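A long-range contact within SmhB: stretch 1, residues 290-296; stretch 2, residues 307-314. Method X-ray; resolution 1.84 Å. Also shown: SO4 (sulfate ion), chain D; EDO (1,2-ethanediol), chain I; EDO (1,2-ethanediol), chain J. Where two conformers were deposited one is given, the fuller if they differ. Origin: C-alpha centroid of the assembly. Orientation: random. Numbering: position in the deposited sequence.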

ATOM      1  N   SER A 290     -21.970   8.782 -12.147  1.00 22.61           N
ATOM      2  CA  SER A 290     -23.000   9.821 -11.900  0.50 26.08           C
ATOM      3  C   SER A 290     -23.022  10.814 -13.061  1.00 29.10           C
ATOM      4  O   SER A 290     -24.143  11.160 -13.536  1.00 23.43           O
ATOM      5  CB  SER A 290     -22.766  10.540 -10.615  0.50 22.46           C
ATOM      6  OG  SER A 290     -23.146   9.730  -9.534  0.50 23.44           O
ATOM      7  N   GLU A 291     -21.842  11.259 -13.495  1.00 24.85           N
ATOM      8  CA  GLU A 291     -21.785  12.191 -14.635  1.00 21.67           C
ATOM      9  C   GLU A 291     -22.392  11.505 -15.871  1.00 21.01           C
ATOM     10  O   GLU A 291     -23.232  12.151 -16.584  1.00 21.98           O
ATOM     11  CB  GLU A 291     -20.385  12.722 -14.906  1.00 23.06           C
ATOM     12  CG  GLU A 291     -20.422  13.784 -15.993  1.00 33.85           C
ATOM     13  CD  GLU A 291     -19.149  14.510 -16.423  1.00 54.76           C
ATOM     14  OE1 GLU A 291     -18.168  14.595 -15.631  1.00 42.83           O
ATOM     15  OE2 GLU A 291     -19.150  15.028 -17.572  1.00 49.83           O
ATOM     16  N   LEU A 292     -21.964  10.299 -16.193  1.00 16.91           N
ATOM     17  CA  LEU A 292     -22.389   9.655 -17.457  1.00 20.45           C
ATOM     18  C   LEU A 292     -23.894   9.407 -17.416  1.00 20.82           C
ATOM     19  O   LEU A 292     -24.555   9.549 -18.477  1.00 22.09           O
ATOM     20  CB  LEU A 292     -21.627   8.338 -17.632  1.00 17.55           C
ATOM     21  CG  LEU A 292     -20.144   8.517 -17.900  1.00 20.72           C
ATOM     22  CD1 LEU A 292     -19.476   7.153 -17.814  1.00 17.98           C
ATOM     23  CD2 LEU A 292     -19.955   9.106 -19.304  1.00 20.09           C
ATOM     24  N   GLU A 293     -24.427   8.981 -16.262  1.00 19.43           N
ATOM     25  CA  GLU A 293     -25.881   8.762 -16.089  1.00 21.68           C
ATOM     26  C   GLU A 293     -26.624  10.090 -16.263  1.00 20.14           C
ATOM     27  O   GLU A 293     -27.660  10.085 -16.915  1.00 20.78           O
ATOM     28  CB  GLU A 293     -26.211   8.127 -14.735  1.00 24.31           C
ATOM     29  CG  GLU A 293     -25.832   6.652 -14.703  1.00 29.71           C
ATOM     30  CD  GLU A 293     -25.753   5.980 -13.337  1.00 45.86           C
ATOM     31  OE1 GLU A 293     -26.118   6.626 -12.357  1.00 37.10           O
ATOM     32  OE2 GLU A 293     -25.292   4.801 -13.272  1.00 49.81           O
ATOM     33  N   THR A 294     -26.101  11.182 -15.710  1.00 20.49           N
ATOM     34  CA  THR A 294     -26.727  12.519 -15.850  1.00 23.84           C
ATOM     35  C   THR A 294     -26.766  12.952 -17.322  1.00 21.19           C
ATOM     36  O   THR A 294     -27.835  13.478 -17.766  1.00 21.23           O
ATOM     37  CB  THR A 294     -26.072  13.540 -14.921  1.00 25.63           C
ATOM     38  OG1 THR A 294     -26.173  12.948 -13.632  1.00 21.88           O
ATOM     39  CG2 THR A 294     -26.829  14.849 -14.879  1.00 25.25           C
ATOM     40  N   LEU A 295     -25.681  12.769 -18.052  1.00 20.36           N
ATOM     41  CA  LEU A 295     -25.640  13.093 -19.493  1.00 21.84           C
ATOM     42  C   LEU A 295     -26.742  12.324 -20.218  1.00 21.67           C
ATOM     43  O   LEU A 295     -27.465  12.927 -21.061  1.00 19.70           O
ATOM     44  CB  LEU A 295     -24.257  12.782 -20.063  1.00 21.91           C
ATOM     45  CG  LEU A 295     -23.115  13.660 -19.524  1.00 23.67           C
ATOM     46  CD1 LEU A 295     -21.782  13.096 -19.960  1.00 22.08           C
ATOM     47  CD2 LEU A 295     -23.223  15.118 -19.966  1.00 24.45           C
ATOM     48  N   ASN A 296     -26.848  11.023 -19.952  1.00 25.99           N
ATOM     49  CA  ASN A 296     -27.817  10.099 -20.605  1.00 24.47           C
ATOM     50  C   ASN A 296     -29.251  10.585 -20.354  1.00 21.35           C
ATOM     51  O   ASN A 296     -29.987  10.759 -21.299  1.00 23.62           O
ATOM     52  CB  ASN A 296     -27.608   8.657 -20.103  1.00 22.64           C
ATOM     53  CG  ASN A 296     -28.334   7.668 -20.995  1.00 25.96           C
ATOM     54  OD1 ASN A 296     -28.928   8.050 -21.990  1.00 24.42           O
ATOM     55  ND2 ASN A 296     -28.164   6.395 -20.744  1.00 28.59           N
TER
HETATM   56  S   SO4 D 402     -27.702  16.963 -34.352  1.00 42.55           S
HETATM   57  O1  SO4 D 402     -26.999  15.733 -34.045  1.00 49.28           O
HETATM   58  O2  SO4 D 402     -28.006  17.008 -35.750  1.00 63.93           O
HETATM   59  O3  SO4 D 402     -26.876  18.080 -34.002  1.00 35.68           O
HETATM   60  O4  SO4 D 402     -28.911  17.033 -33.579  1.00 40.00           O
HETATM   61  C1  EDO I 407     -17.013  13.137 -19.889  1.00 41.36           C
HETATM   62  O1  EDO I 407     -16.678  14.357 -19.248  1.00 53.87           O
HETATM   63  C2  EDO I 407     -16.933  11.993 -18.958  1.00 42.26           C
HETATM   64  O2  EDO I 407     -15.622  11.814 -18.457  1.00 43.02           O
HETATM   65  C1  EDO J 408     -15.913  18.158 -17.061  1.00 54.23           C
HETATM   66  O1  EDO J 408     -14.576  17.784 -16.761  1.00 48.94           O
HETATM   67  C2  EDO J 408     -16.858  17.195 -16.478  1.00 60.12           C
HETATM   68  O2  EDO J 408     -16.320  15.882 -16.502  1.00 46.40           O
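Stretch 2 307-314: SFLRQLFL

Stretch 2 meets stretch 1 as one roughly antiparallel helix against another, in a small, largely apolar contact centred on a single leucine knob. Residues 307-314 are helical throughout, as are residues 290-296, and both helices run on beyond these segments. Their N-to-C directions differ by 157°, and the axes come no closer than 12.5 Å. At that spacing the backbones stay well apart, the nearest CA atoms being those of Leu295 and Leu309 at 8.2 Å, so side chains must bridge the gap; the contact buries 202 Å² in all.

Leu295 does most of this work. Its CA-to-CB bond points toward stretch 2, and its branched end enters a hole formed by Phe308, Leu309, Leu312 and Phe313, an i, i+1, i+4, i+5 set that brings together residues from successive turns of the helix. CD1 of Leu295 lies 3.7 Å from CD2 of Leu312, whose CA-to-CB bond points toward stretch 1, and 4.4 Å from CE2 of Phe313. CD2 of Leu295 lies 3.9 Å from CE2 of Phe308, at the edge of that ring, and 4.3 Å from CD2 of Leu309. Leucine suits such a site because its two methyls can touch several apolar neighbours without leaving a polar group unpaired; the broad apolar rings of Phe308 and Phe313 suit the lining of the hole.

The CA-to-CB bonds of Leu309 and Phe313 point sideways relative to stretch 1, yet the ends of their side chains come nearer to it. One turn before Leu295, Leu292 extends the apolar patch, its CD2 reaching the edge of the Phe313 ring, 4.5 Å from CZ.

Glu291 suits the border: its OE2 is 3.9 Å from CD2 of Leu312, a packing contact, while its carboxylate accepts hydrogen bonds from two ethanediol molecules, probably from the crystallisation liquor. No hydrogen bond joins the two stretches; mainly apolar packing links them.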

ATOM      1  N   SER A 307     -24.912  18.559 -29.864  1.00 21.14           N
ATOM      2  CA  SER A 307     -23.847  19.582 -29.953  0.50 22.45           C
ATOM      3  C   SER A 307     -23.105  19.697 -28.610  1.00 24.19           C
ATOM      4  O   SER A 307     -21.869  19.781 -28.602  1.00 22.19           O
ATOM      5  CB  SER A 307     -24.431  20.894 -30.404  0.50 24.77           C
ATOM      6  OG  SER A 307     -23.381  21.793 -30.583  0.50 23.50           O
ATOM      7  N   PHE A 308     -23.833  19.616 -27.500  1.00 23.83           N
ATOM      8  CA  PHE A 308     -23.250  19.693 -26.147  1.00 25.39           C
ATOM      9  C   PHE A 308     -22.284  18.516 -25.985  1.00 24.18           C
ATOM     10  O   PHE A 308     -21.169  18.657 -25.491  1.00 20.12           O
ATOM     11  CB  PHE A 308     -24.361  19.638 -25.109  1.00 25.24           C
ATOM     12  CG  PHE A 308     -23.853  19.723 -23.710  1.00 22.84           C
ATOM     13  CD1 PHE A 308     -23.687  20.958 -23.108  1.00 28.33           C
ATOM     14  CD2 PHE A 308     -23.599  18.574 -22.978  1.00 24.78           C
ATOM     15  CE1 PHE A 308     -23.255  21.058 -21.792  1.00 30.15           C
ATOM     16  CE2 PHE A 308     -23.159  18.676 -21.663  1.00 25.99           C
ATOM     17  CZ  PHE A 308     -22.972  19.915 -21.070  1.00 25.86           C
ATOM     18  N   LEU A 309     -22.726  17.339 -26.392  1.00 21.17           N
ATOM     19  CA  LEU A 309     -21.931  16.091 -26.223  1.00 23.35           C
ATOM     20  C   LEU A 309     -20.712  16.093 -27.158  1.00 21.07           C
ATOM     21  O   LEU A 309     -19.636  15.665 -26.722  1.00 24.74           O
ATOM     22  CB  LEU A 309     -22.833  14.893 -26.477  1.00 24.92           C
ATOM     23  CG  LEU A 309     -23.870  14.661 -25.375  1.00 30.20           C
ATOM     24  CD1 LEU A 309     -24.925  13.705 -25.873  1.00 29.44           C
ATOM     25  CD2 LEU A 309     -23.188  14.142 -24.112  1.00 25.11           C
ATOM     26  N   ARG A 310     -20.865  16.581 -28.385  1.00 20.89           N
ATOM     27  CA  ARG A 310     -19.686  16.774 -29.253  1.00 21.94           C
ATOM     28  C   ARG A 310     -18.648  17.647 -28.530  1.00 22.26           C
ATOM     29  O   ARG A 310     -17.481  17.211 -28.459  1.00 20.34           O
ATOM     30  CB  ARG A 310     -20.116  17.320 -30.605  1.00 22.61           C
ATOM     31  CG  ARG A 310     -20.991  16.347 -31.365  1.00 23.01           C
ATOM     32  CD  ARG A 310     -21.098  16.673 -32.851  1.00 24.31           C
ATOM     33  NE  ARG A 310     -22.154  17.628 -32.978  1.00 24.78           N
ATOM     34  CZ  ARG A 310     -23.417  17.389 -33.345  1.00 31.71           C
ATOM     35  NH1 ARG A 310     -23.853  16.197 -33.718  1.00 28.82           N
ATOM     36  NH2 ARG A 310     -24.259  18.392 -33.346  1.00 26.45           N
ATOM     37  N   GLN A 311     -19.056  18.811 -28.006  1.00 25.13           N
ATOM     38  CA  GLN A 311     -18.155  19.758 -27.295  1.00 26.31           C
ATOM     39  C   GLN A 311     -17.490  19.005 -26.140  1.00 23.22           C
ATOM     40  O   GLN A 311     -16.243  19.076 -25.984  1.00 21.95           O
ATOM     41  CB  GLN A 311     -18.909  21.001 -26.784  1.00 27.33           C
ATOM     42  CG  GLN A 311     -18.048  22.138 -26.204  1.00 51.54           C
ATOM     43  CD  GLN A 311     -17.393  21.942 -24.836  1.00 83.38           C
ATOM     44  OE1 GLN A 311     -17.960  21.306 -23.920  1.00 48.54           O
ATOM     45  NE2 GLN A 311     -16.168  22.472 -24.680  1.00 47.24           N
ATOM     46  N   LEU A 312     -18.284  18.308 -25.325  1.00 22.73           N
ATOM     47  CA  LEU A 312     -17.794  17.725 -24.068  1.00 23.24           C
ATOM     48  C   LEU A 312     -16.784  16.619 -24.365  1.00 20.28           C
ATOM     49  O   LEU A 312     -15.703  16.600 -23.736  1.00 20.08           O
ATOM     50  CB  LEU A 312     -18.980  17.185 -23.291  1.00 22.63           C
ATOM     51  CG  LEU A 312     -18.592  16.543 -21.959  1.00 31.65           C
ATOM     52  CD1 LEU A 312     -18.077  17.591 -21.009  1.00 29.00           C
ATOM     53  CD2 LEU A 312     -19.794  15.854 -21.369  1.00 36.15           C
ATOM     54  N   PHE A 313     -17.094  15.751 -25.304  1.00 22.61           N
ATOM     55  CA  PHE A 313     -16.245  14.577 -25.620  1.00 20.59           C
ATOM     56  C   PHE A 313     -15.042  14.998 -26.472  1.00 20.77           C
ATOM     57  O   PHE A 313     -13.979  14.407 -26.269  1.00 22.74           O
ATOM     58  CB  PHE A 313     -17.087  13.453 -26.220  1.00 18.66           C
ATOM     59  CG  PHE A 313     -17.803  12.676 -25.149  1.00 21.84           C
ATOM     60  CD1 PHE A 313     -17.168  11.658 -24.480  1.00 22.18           C
ATOM     61  CD2 PHE A 313     -19.093  12.993 -24.759  1.00 19.29           C
ATOM     62  CE1 PHE A 313     -17.834  10.934 -23.498  1.00 27.15           C
ATOM     63  CE2 PHE A 313     -19.737  12.305 -23.749  1.00 22.78           C
ATOM     64  CZ  PHE A 313     -19.114  11.266 -23.110  1.00 21.74           C
ATOM     65  N   LEU A 314     -15.156  15.953 -27.385  1.00 19.16           N
ATOM     66  CA  LEU A 314     -13.928  16.424 -28.079  1.00 20.41           C
ATOM     67  C   LEU A 314     -12.998  17.049 -27.048  1.00 18.97           C
ATOM     68  O   LEU A 314     -11.879  16.628 -27.001  1.00 17.98           O
ATOM     69  CB  LEU A 314     -14.260  17.391 -29.201  1.00 20.67           C
ATOM     70  CG  LEU A 314     -14.976  16.801 -30.422  1.00 24.25           C
ATOM     71  CD1 LEU A 314     -15.559  17.890 -31.303  1.00 26.80           C
ATOM     72  CD2 LEU A 314     -14.033  15.947 -31.246  1.00 23.83           C
TER